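Leucine--trna ligase (Agrobacterium radiobacter, PDB 5AH5) probably catalyses the ATP-dependent attachment of L-leucine to tRNA(Leu), as a zinc-containing class I aminoacyl-tRNA synthetase. Local coordinates at residues 56-60 / 673-678; 467-471 / 481-485; 594-599 / 610-616. All blocks are in the same frame, centred on the assembly; numbering follows the deposited sequence.

Contact 1 of 3, residues 56-60 / 673-678. With nucleotides of chain D.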
loop_
_atom_site.group_PDB
_atom_site.type_symbol
_atom_site.label_atom_id
_atom_site.label_comp_id
_atom_site.label_asym_id
_atom_site.label_seq_id
_atom_site.Cartn_x
_atom_site.Cartn_y
_atom_site.Cartn_z
ATOM N N MET B 56 4.538 -13.036 1.989
ATOM C CA MET B 56 5.543 -12.117 2.625
ATOM C C MET B 56 5.102 -11.752 4.040
ATOM O O MET B 56 5.928 -11.717 4.971
ATOM C CB MET B 56 5.748 -10.850 1.823
ATOM C CG MET B 56 6.349 -11.030 0.430
ATOM S SD MET B 56 6.481 -9.482 -0.524
ATOM C CE MET B 56 7.116 -10.243 -2.016
ATOM N N GLY B 57 3.795 -11.490 4.196
ATOM C CA GLY B 57 3.235 -11.188 5.479
ATOM C C GLY B 57 3.292 -12.356 6.380
ATOM O O GLY B 57 3.620 -12.178 7.538
ATOM N N ASP B 58 3.017 -13.570 5.877
ATOM C CA ASP B 58 3.076 -14.703 6.742
ATOM C C ASP B 58 4.515 -15.029 7.290
ATOM O O ASP B 58 4.676 -15.468 8.409
ATOM C CB ASP B 58 2.623 -15.956 6.032
ATOM C CG ASP B 58 2.327 -17.085 7.011
ATOM O OD1 ASP B 58 1.594 -16.844 7.992
ATOM O OD2 ASP B 58 2.835 -18.215 6.834
ATOM N N THR B 59 5.497 -14.974 6.390
ATOM C CA THR B 59 6.873 -15.170 6.722
ATOM C C THR B 59 7.297 -14.203 7.815
ATOM O O THR B 59 7.864 -14.631 8.828
ATOM C CB THR B 59 7.755 -15.109 5.437
ATOM O OG1 THR B 59 7.460 -16.294 4.666
ATOM C CG2 THR B 59 9.244 -15.113 5.801
ATOM N N LEU B 60 7.038 -12.912 7.626
ATOM C CA LEU B 60 7.363 -11.969 8.616
ATOM C C LEU B 60 6.640 -12.303 9.941
ATOM O O LEU B 60 7.241 -12.355 11.012
ATOM C CB LEU B 60 6.965 -10.583 8.122
ATOM C CG LEU B 60 7.185 -9.472 9.129
ATOM C CD1 LEU B 60 8.649 -9.417 9.588
ATOM C CD2 LEU B 60 6.805 -8.182 8.475
ATOM N N VAL B 673 14.661 -10.695 6.818
ATOM C CA VAL B 673 13.187 -10.851 6.895
ATOM C C VAL B 673 12.583 -9.557 7.296
ATOM O O VAL B 673 11.608 -9.122 6.673
ATOM C CB VAL B 673 12.738 -11.960 7.817
ATOM C CG1 VAL B 673 11.214 -11.924 8.099
ATOM C CG2 VAL B 673 13.124 -13.296 7.234
ATOM N N GLU B 674 13.157 -8.901 8.285
ATOM C CA GLU B 674 12.552 -7.674 8.736
ATOM C C GLU B 674 12.722 -6.497 7.812
ATOM O O GLU B 674 11.998 -5.511 7.951
ATOM C CB GLU B 674 12.882 -7.384 10.202
ATOM C CG GLU B 674 14.035 -6.514 10.498
ATOM C CD GLU B 674 14.479 -6.638 11.971
ATOM O OE1 GLU B 674 13.651 -7.011 12.853
ATOM O OE2 GLU B 674 15.683 -6.375 12.229
ATOM N N ARG B 675 13.593 -6.581 6.798
ATOM C CA ARG B 675 13.589 -5.499 5.817
ATOM C C ARG B 675 13.127 -5.981 4.428
ATOM O O ARG B 675 13.408 -5.300 3.427
ATOM C CB ARG B 675 14.951 -4.778 5.767
ATOM C CG ARG B 675 16.062 -5.632 5.213
ATOM C CD ARG B 675 17.429 -4.925 5.212
ATOM N NE ARG B 675 18.435 -5.901 4.810
ATOM C CZ ARG B 675 19.530 -5.627 4.099
ATOM N NH1 ARG B 675 19.801 -4.395 3.701
ATOM N NH2 ARG B 675 20.356 -6.613 3.779
ATOM N N PHE B 676 12.457 -7.137 4.397
ATOM C CA PHE B 676 11.897 -7.751 3.190
ATOM C C PHE B 676 12.898 -8.245 2.141
ATOM O O PHE B 676 12.533 -8.391 0.965
ATOM C CB PHE B 676 10.816 -6.799 2.537
ATOM C CG PHE B 676 9.450 -6.868 3.216
ATOM C CD1 PHE B 676 9.319 -6.598 4.570
ATOM C CD2 PHE B 676 8.291 -7.170 2.477
ATOM C CE1 PHE B 676 8.065 -6.639 5.187
ATOM C CE2 PHE B 676 7.035 -7.261 3.081
ATOM C CZ PHE B 676 6.907 -6.981 4.429
ATOM N N HIS B 677 14.142 -8.498 2.552
ATOM C CA HIS B 677 15.129 -9.159 1.712
ATOM C C HIS B 677 15.016 -10.664 1.860
ATOM O O HIS B 677 15.995 -11.354 2.251
ATOM C CB HIS B 677 16.530 -8.617 2.065
ATOM C CG HIS B 677 16.738 -7.209 1.608
ATOM N ND1 HIS B 677 17.969 -6.729 1.204
ATOM C CD2 HIS B 677 15.850 -6.224 1.350
ATOM C CE1 HIS B 677 17.831 -5.483 0.791
ATOM N NE2 HIS B 677 16.557 -5.151 0.883
ATOM N N PHE B 678 13.834 -11.212 1.471
ATOM C CA PHE B 678 13.542 -12.604 1.655
ATOM C C PHE B 678 14.432 -13.434 0.800
ATOM O O PHE B 678 14.792 -14.576 1.189
ATOM C CB PHE B 678 12.076 -12.974 1.291
ATOM C CG PHE B 678 11.072 -12.160 2.025
ATOM C CD1 PHE B 678 10.799 -12.411 3.354
ATOM C CD2 PHE B 678 10.442 -11.115 1.394
ATOM C CE1 PHE B 678 9.858 -11.654 4.033
ATOM C CE2 PHE B 678 9.512 -10.331 2.058
ATOM C CZ PHE B 678 9.223 -10.602 3.390
ATOM P P A D 15 21.083 -7.948 -0.403
ATOM O OP1 A D 15 20.499 -8.204 0.932
ATOM O OP2 A D 15 20.454 -7.014 -1.320
ATOM O "O5'" A D 15 22.581 -7.437 -0.168
ATOM C "C5'" A D 15 23.527 -8.141 0.676
ATOM C "C4'" A D 15 24.915 -7.508 0.543
ATOM O "O4'" A D 15 25.538 -7.858 -0.730
ATOM C "C3'" A D 15 24.944 -5.981 0.538
ATOM O "O3'" A D 15 25.046 -5.504 1.861
ATOM C "C2'" A D 15 26.276 -5.666 -0.136
ATOM O "O2'" A D 15 27.376 -5.808 0.731
ATOM C "C1'" A D 15 26.369 -6.778 -1.168
ATOM N N9 A D 15 25.905 -6.299 -2.466
ATOM C C8 A D 15 24.626 -6.258 -2.969
ATOM N N7 A D 15 24.553 -5.763 -4.177
ATOM C C5 A D 15 25.876 -5.487 -4.504
ATOM C C6 A D 15 26.476 -4.970 -5.666
ATOM N N6 A D 15 25.795 -4.628 -6.757
ATOM N N1 A D 15 27.819 -4.799 -5.660
ATOM C C2 A D 15 28.501 -5.160 -4.572
ATOM N N3 A D 15 28.053 -5.680 -3.431
ATOM C C4 A D 15 26.715 -5.808 -3.458
ATOM P P U D 16 23.941 -4.513 2.463
ATOM O OP1 U D 16 22.604 -5.216 2.345
ATOM O OP2 U D 16 24.102 -3.213 1.808
ATOM O "O5'" U D 16 24.330 -4.534 4.006
ATOM C "C5'" U D 16 24.882 -3.395 4.674
ATOM C "C4'" U D 16 23.751 -2.591 5.269
ATOM O "O4'" U D 16 22.941 -3.443 6.121
ATOM C "C3'" U D 16 24.166 -1.445 6.172
ATOM O "O3'" U D 16 23.140 -0.454 6.128
ATOM C "C2'" U D 16 24.392 -2.167 7.500
ATOM O "O2'" U D 16 24.338 -1.348 8.649
ATOM C "C1'" U D 16 23.253 -3.196 7.483
ATOM N N1 U D 16 23.473 -4.499 8.146
ATOM C C2 U D 16 22.384 -5.358 8.205
ATOM O O2 U D 16 21.288 -5.078 7.742
ATOM N N3 U D 16 22.629 -6.560 8.822
ATOM C C4 U D 16 23.819 -6.991 9.375
ATOM O O4 U D 16 23.874 -8.107 9.894
ATOM C C5 U D 16 24.896 -6.052 9.276
ATOM C C6 U D 16 24.695 -4.868 8.679
#
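Phe676, with positive phi (67°), is the C-prime residue of a Schellman motif: its N donates to Val673 O (3.1 Å), and His677 N reaches back to Asp672 O, ending helix 653-674. The turn gives residues 675-678 two jobs. Phe676 and Phe678 approach helix 48-66, where Met56 CB lies 4.0 Å from Phe676 CE2 and Met56 CG 3.6 Å from Phe678 CE2. Met56 SD makes Met-aromatic contacts with both rings, 5.3 Å from the Phe676 centroid at the ring edge and 5.2 Å from that of Phe678. Here the anticodon-binding helical domain docks on the class I catalytic domain. Leu60 CD2 meets Phe676 CE1 at 3.8 Å, and Leu60 CD1 meets Val673 CG1 at 3.9 Å; Phe676 also stacks on Tyr560. Arg675 and His677 instead bind tRNA: Arg675 NH1 and NH2 donate to OP1 of U16 of chain D (3.2 and 3.0 Å), and His677 ND1 to OP1 of A15 of chain D (2.9 Å).

Contact 2 of 3, residues 467-471 / 481-485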
loop_
_atom_site.group_PDB
_atom_site.type_symbol
_atom_site.label_atom_id
_atom_site.label_comp_id
_atom_site.label_asym_id
_atom_site.label_seq_id
_atom_site.Cartn_x
_atom_site.Cartn_y
_atom_site.Cartn_z
ATOM N N SER B 467 -40.850 -0.262 -1.839
ATOM C CA SER B 467 -41.032 -0.522 -0.422
ATOM C C SER B 467 -39.742 -0.311 0.338
ATOM O O SER B 467 -39.754 0.338 1.406
ATOM C CB SER B 467 -41.628 -1.869 -0.090
ATOM O OG SER B 467 -41.112 -2.891 -0.874
ATOM N N TRP B 468 -38.604 -0.718 -0.228
ATOM C CA TRP B 468 -37.302 -0.382 0.472
ATOM C C TRP B 468 -37.126 1.129 0.603
ATOM O O TRP B 468 -36.731 1.638 1.653
ATOM C CB TRP B 468 -36.160 -1.041 -0.230
ATOM C CG TRP B 468 -34.830 -0.886 0.556
ATOM C CD1 TRP B 468 -34.291 -1.768 1.441
ATOM C CD2 TRP B 468 -33.935 0.195 0.453
ATOM N NE1 TRP B 468 -33.086 -1.269 1.900
ATOM C CE2 TRP B 468 -32.865 -0.053 1.322
ATOM C CE3 TRP B 468 -33.918 1.358 -0.304
ATOM C CZ2 TRP B 468 -31.763 0.826 1.434
ATOM C CZ3 TRP B 468 -32.842 2.231 -0.176
ATOM C CH2 TRP B 468 -31.800 1.969 0.716
ATOM N N MET B 469 -37.470 1.899 -0.422
ATOM C CA MET B 469 -37.303 3.356 -0.346
ATOM C C MET B 469 -38.179 4.147 0.668
ATOM O O MET B 469 -37.818 5.283 1.076
ATOM C CB MET B 469 -37.521 3.975 -1.745
ATOM C CG MET B 469 -36.416 3.647 -2.741
ATOM S SD MET B 469 -34.876 4.509 -2.313
ATOM C CE MET B 469 -35.201 6.161 -2.878
ATOM N N LYS B 470 -39.353 3.598 0.990
ATOM C CA LYS B 470 -40.287 4.224 1.944
ATOM C C LYS B 470 -39.719 4.279 3.338
ATOM O O LYS B 470 -39.277 3.278 3.848
ATOM C CB LYS B 470 -41.612 3.436 2.021
ATOM C CG LYS B 470 -42.490 3.668 0.810
ATOM C CD LYS B 470 -43.765 2.832 0.812
ATOM C CE LYS B 470 -44.640 3.203 -0.395
ATOM N NZ LYS B 470 -45.532 2.095 -0.873
ATOM N N ALA B 471 -39.742 5.465 3.935
ATOM C CA ALA B 471 -39.223 5.668 5.273
ATOM C C ALA B 471 -39.942 6.815 6.005
ATOM O O ALA B 471 -40.291 7.844 5.410
ATOM C CB ALA B 471 -37.741 5.981 5.188
ATOM N N ALA B 481 -38.168 9.512 2.006
ATOM C CA ALA B 481 -37.488 8.564 1.127
ATOM C C ALA B 481 -36.033 8.296 1.602
ATOM O O ALA B 481 -35.361 9.196 2.058
ATOM C CB ALA B 481 -37.516 9.102 -0.309
ATOM N N ARG B 482 -35.593 7.055 1.526
ATOM C CA ARG B 482 -34.186 6.738 1.832
ATOM C C ARG B 482 -33.315 7.349 0.764
ATOM O O ARG B 482 -33.791 7.656 -0.323
ATOM C CB ARG B 482 -33.950 5.250 1.865
ATOM C CG ARG B 482 -34.676 4.611 2.970
ATOM C CD ARG B 482 -34.132 3.227 3.196
ATOM N NE ARG B 482 -34.902 2.597 4.208
ATOM C CZ ARG B 482 -34.890 2.945 5.501
ATOM N NH1 ARG B 482 -34.111 3.922 5.966
ATOM N NH2 ARG B 482 -35.666 2.268 6.343
ATOM N N ASP B 483 -32.048 7.564 1.078
ATOM C CA ASP B 483 -31.092 7.915 0.047
ATOM C C ASP B 483 -31.012 6.752 -0.937
ATOM O O ASP B 483 -30.895 5.624 -0.504
ATOM C CB ASP B 483 -29.712 8.213 0.651
ATOM C CG ASP B 483 -28.805 8.887 -0.352
ATOM O OD1 ASP B 483 -28.326 8.230 -1.295
ATOM O OD2 ASP B 483 -28.672 10.114 -0.253
ATOM N N PRO B 484 -31.136 7.017 -2.259
ATOM C CA PRO B 484 -31.102 5.923 -3.229
ATOM C C PRO B 484 -29.688 5.349 -3.579
ATOM O O PRO B 484 -29.610 4.381 -4.368
ATOM C CB PRO B 484 -31.722 6.568 -4.464
ATOM C CG PRO B 484 -31.278 8.019 -4.390
ATOM C CD PRO B 484 -31.253 8.335 -2.928
ATOM N N ASP B 485 -28.626 5.935 -3.020
ATOM C CA ASP B 485 -27.217 5.625 -3.419
ATOM C C ASP B 485 -26.468 4.896 -2.317
ATOM O O ASP B 485 -26.903 4.913 -1.127
ATOM C CB ASP B 485 -26.470 6.899 -3.797
ATOM C CG ASP B 485 -27.017 7.541 -5.079
ATOM O OD1 ASP B 485 -27.737 6.834 -5.825
ATOM O OD2 ASP B 485 -26.728 8.724 -5.348
#
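The chain leaves helix 466-469 at Lys470 and at once becomes strand 470-472, which runs antiparallel to strand 479-482; the CA 468-to-471 and CA 481-to-484 directions are 139° apart. Lys470 and Ala481 form a non-hydrogen-bonded pair with CA atoms 5.2 Å apart. Next to it, Arg482 N donates to Met469 O at 2.9 Å with an N-H...O angle of 161°, and the same carbonyl oxygen receives a CA-H...O contact from Ala481 CA at 3.3 Å. The last helical residue thus already serves the strand partner. The two strands form a beta hairpin in the zinc-binding part of the enzyme: Cys473 and Cys476, two of the four zinc ligands, lie in the connection between Ala471 and Ala481, and the side chain of Ala471 is about 10 Å from the metal. Arg482 has the largest covered area in this contact, 103 Å². Its CD sits over the Trp468 six-membered ring, 3.6 Å from the centroid and 10° off the normal, a CH-pi contact, while Arg482 NE gives a weak hydrogen bond to Trp468 O (3.3 Å, 125°). Ala471 CB packs 4.0 Å from Arg482 CG. Beyond the strand, Met469 CE touches Pro484 CB at 3.8 Å. Asp483 OD1 accepts from Asp485 N (2.9 Å) in an Asx turn, and Asp483 OD2 is hydrogen-bonded to His431 NE2 and Trp189 NE1.

Contact 3 of 3, residues 594-599 / 610-616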
loop_
_atom_site.group_PDB
_atom_site.type_symbol
_atom_site.label_atom_id
_atom_site.label_comp_id
_atom_site.label_asym_id
_atom_site.label_seq_id
_atom_site.Cartn_x
_atom_site.Cartn_y
_atom_site.Cartn_z
ATOM N N ALA B 594 7.114 -25.036 -1.328
ATOM C CA ALA B 594 7.869 -24.842 -2.572
ATOM C C ALA B 594 7.307 -23.705 -3.376
ATOM O O ALA B 594 8.068 -22.939 -3.953
ATOM C CB ALA B 594 7.898 -26.130 -3.375
ATOM N N VAL B 595 5.974 -23.514 -3.316
ATOM C CA VAL B 595 5.345 -22.442 -4.009
ATOM C C VAL B 595 5.732 -21.126 -3.372
ATOM O O VAL B 595 6.109 -20.169 -4.058
ATOM C CB VAL B 595 3.796 -22.609 -4.022
ATOM C CG1 VAL B 595 3.140 -21.402 -4.589
ATOM C CG2 VAL B 595 3.452 -23.806 -4.895
ATOM N N ARG B 596 5.593 -21.068 -2.063
ATOM C CA ARG B 596 5.860 -19.835 -1.355
ATOM C C ARG B 596 7.366 -19.446 -1.434
ATOM O O ARG B 596 7.695 -18.257 -1.634
ATOM C CB ARG B 596 5.472 -20.000 0.089
ATOM C CG ARG B 596 3.960 -20.170 0.313
ATOM C CD ARG B 596 3.664 -20.612 1.729
ATOM N NE ARG B 596 4.275 -19.708 2.695
ATOM C CZ ARG B 596 3.905 -19.572 3.971
ATOM N NH1 ARG B 596 2.838 -20.199 4.471
ATOM N NH2 ARG B 596 4.582 -18.745 4.744
ATOM N N CYS B 597 8.231 -20.435 -1.270
ATOM C CA CYS B 597 9.732 -20.182 -1.341
ATOM C C CYS B 597 10.209 -19.773 -2.733
ATOM O O CYS B 597 11.065 -18.900 -2.836
ATOM C CB CYS B 597 10.497 -21.408 -0.877
ATOM S SG CYS B 597 10.428 -21.604 0.928
ATOM N N TYR B 598 9.620 -20.330 -3.802
ATOM C CA TYR B 598 9.903 -19.825 -5.170
ATOM C C TYR B 598 9.548 -18.389 -5.306
ATOM O O TYR B 598 10.354 -17.615 -5.800
ATOM C CB TYR B 598 9.226 -20.675 -6.249
ATOM C CG TYR B 598 9.189 -20.138 -7.687
ATOM C CD1 TYR B 598 10.364 -19.988 -8.468
ATOM C CD2 TYR B 598 7.981 -19.766 -8.278
ATOM C CE1 TYR B 598 10.304 -19.514 -9.794
ATOM C CE2 TYR B 598 7.935 -19.299 -9.596
ATOM C CZ TYR B 598 9.108 -19.168 -10.343
ATOM O OH TYR B 598 9.027 -18.719 -11.651
ATOM N N LEU B 599 8.352 -17.975 -4.878
ATOM C CA LEU B 599 8.004 -16.547 -4.980
ATOM C C LEU B 599 8.891 -15.651 -4.167
ATOM O O LEU B 599 9.066 -14.463 -4.499
ATOM C CB LEU B 599 6.544 -16.270 -4.568
ATOM C CG LEU B 599 5.526 -16.879 -5.574
ATOM C CD1 LEU B 599 4.154 -17.029 -4.895
ATOM C CD2 LEU B 599 5.436 -16.022 -6.823
ATOM N N ASN B 610 8.049 -13.282 -13.635
ATOM C CA ASN B 610 7.385 -13.968 -14.735
ATOM C C ASN B 610 7.105 -15.372 -14.345
ATOM O O ASN B 610 8.003 -16.184 -14.319
ATOM C CB ASN B 610 8.180 -13.836 -16.046
ATOM C CG ASN B 610 8.261 -12.373 -16.508
ATOM O OD1 ASN B 610 7.500 -11.521 -16.071
ATOM N ND2 ASN B 610 9.248 -12.068 -17.278
ATOM N N TRP B 611 5.824 -15.683 -14.042
ATOM C CA TRP B 611 5.514 -16.929 -13.390
ATOM C C TRP B 611 5.570 -18.078 -14.384
ATOM O O TRP B 611 4.990 -17.967 -15.453
ATOM C CB TRP B 611 4.111 -16.901 -12.724
ATOM C CG TRP B 611 3.690 -18.238 -12.294
ATOM C CD1 TRP B 611 3.056 -19.150 -13.042
ATOM C CD2 TRP B 611 3.919 -18.850 -11.016
ATOM N NE1 TRP B 611 2.882 -20.318 -12.317
ATOM C CE2 TRP B 611 3.393 -20.131 -11.066
ATOM C CE3 TRP B 611 4.487 -18.418 -9.835
ATOM C CZ2 TRP B 611 3.472 -20.987 -10.015
ATOM C CZ3 TRP B 611 4.540 -19.272 -8.779
ATOM C CH2 TRP B 611 4.062 -20.529 -8.867
ATOM N N GLU B 612 6.235 -19.174 -14.001
ATOM C CA GLU B 612 6.207 -20.472 -14.715
ATOM C C GLU B 612 5.570 -21.522 -13.782
ATOM O O GLU B 612 6.033 -21.634 -12.655
ATOM C CB GLU B 612 7.653 -20.922 -15.027
ATOM C CG GLU B 612 8.505 -19.883 -15.758
ATOM C CD GLU B 612 10.003 -19.963 -15.491
ATOM O OE1 GLU B 612 10.465 -19.680 -14.340
ATOM O OE2 GLU B 612 10.722 -20.268 -16.469
ATOM N N ASP B 613 4.569 -22.291 -14.230
ATOM C CA ASP B 613 3.935 -23.368 -13.402
ATOM C C ASP B 613 4.904 -24.438 -12.896
ATOM O O ASP B 613 4.686 -25.053 -11.833
ATOM C CB ASP B 613 2.824 -24.116 -14.144
ATOM C CG ASP B 613 1.580 -23.273 -14.371
ATOM O OD1 ASP B 613 0.715 -23.182 -13.443
ATOM O OD2 ASP B 613 1.478 -22.752 -15.516
ATOM N N SER B 614 5.942 -24.677 -13.670
ATOM C CA SER B 614 6.993 -25.594 -13.284
ATOM C C SER B 614 8.088 -24.873 -12.485
ATOM O O SER B 614 8.964 -25.532 -11.999
ATOM C CB SER B 614 7.604 -26.234 -14.534
ATOM O OG SER B 614 8.488 -25.314 -15.164
ATOM N N GLY B 615 8.049 -23.535 -12.385
ATOM C CA GLY B 615 9.025 -22.735 -11.629
ATOM C C GLY B 615 9.368 -23.176 -10.187
ATOM O O GLY B 615 10.460 -23.056 -9.799
ATOM N N PRO B 616 8.395 -23.626 -9.372
ATOM C CA PRO B 616 8.673 -24.195 -8.079
ATOM C C PRO B 616 9.384 -25.513 -8.049
ATOM O O PRO B 616 9.700 -25.962 -6.957
ATOM C CB PRO B 616 7.268 -24.434 -7.488
ATOM C CG PRO B 616 6.403 -23.496 -8.201
ATOM C CD PRO B 616 6.943 -23.465 -9.584
#
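Tyr598 is the main bump of helix 592-601, and the loop 610-616 folds round it to make the hollow. With chi1 at 168°, the CA-to-CB bond points toward the loop, and the residue as a whole has 114 Å² covered, the largest area in this contact. Gly615 and Pro616 pass across one ring face: Gly615 CA is 4.0 Å from the Tyr598 centroid and 21° off the normal, a CH-pi contact, and Gly615 O comes within 3.3 Å of Tyr598 CD1. An ideal CB on Gly615 would fall 2.5 Å from Tyr598 CZ, so the fit depends on the missing side chain. A type I turn from Glu612 to Gly615, closed by Gly615 N to Glu612 O at 2.8 Å, brings the backbone to this position. Trp611 forms another wall, taking the Tyr598 edge on its face in an offset edge-to-face pair (centroids 5.2 Å apart, planes at 72°). Nearer the helix axis, Pro616 fits against Ala594 and Val595, its CB 3.9 Å from Ala594 O and its CG 4.4 Å from Val595 CG2. Leu599 CD2 meets Trp611 CZ3 at 3.9 Å. Around this core, Trp611 also touches Ile48 of helix 48-66 and Val586 of helix 583-590, Pro616 packs on Phe590, and Ala594 contacts Arg620 of helix 617-632, which starts directly after the loop.

In the fold
Contacts 1 and 3 are buried and lie side by side, their centres about 17 Å apart, whereas contact 2 is a surface contact whose centre is about 48 and 51 Å from theirs. Contacts 1 and 3 share a junction: Asp58 OD2 of helix 48-66 makes a 2.8 Å salt bridge with Arg596 NH2 of helix 592-601. Both rely on aromatic and apolar packing. Contact 1 joins segments 613 residues apart, while contact 3 joins a helix to a loop just downstream. Contact 2, equally local, is instead organised by a backbone hydrogen bond and by an arginine lying on a tryptophan, in the hairpin carrying two zinc-binding cysteines.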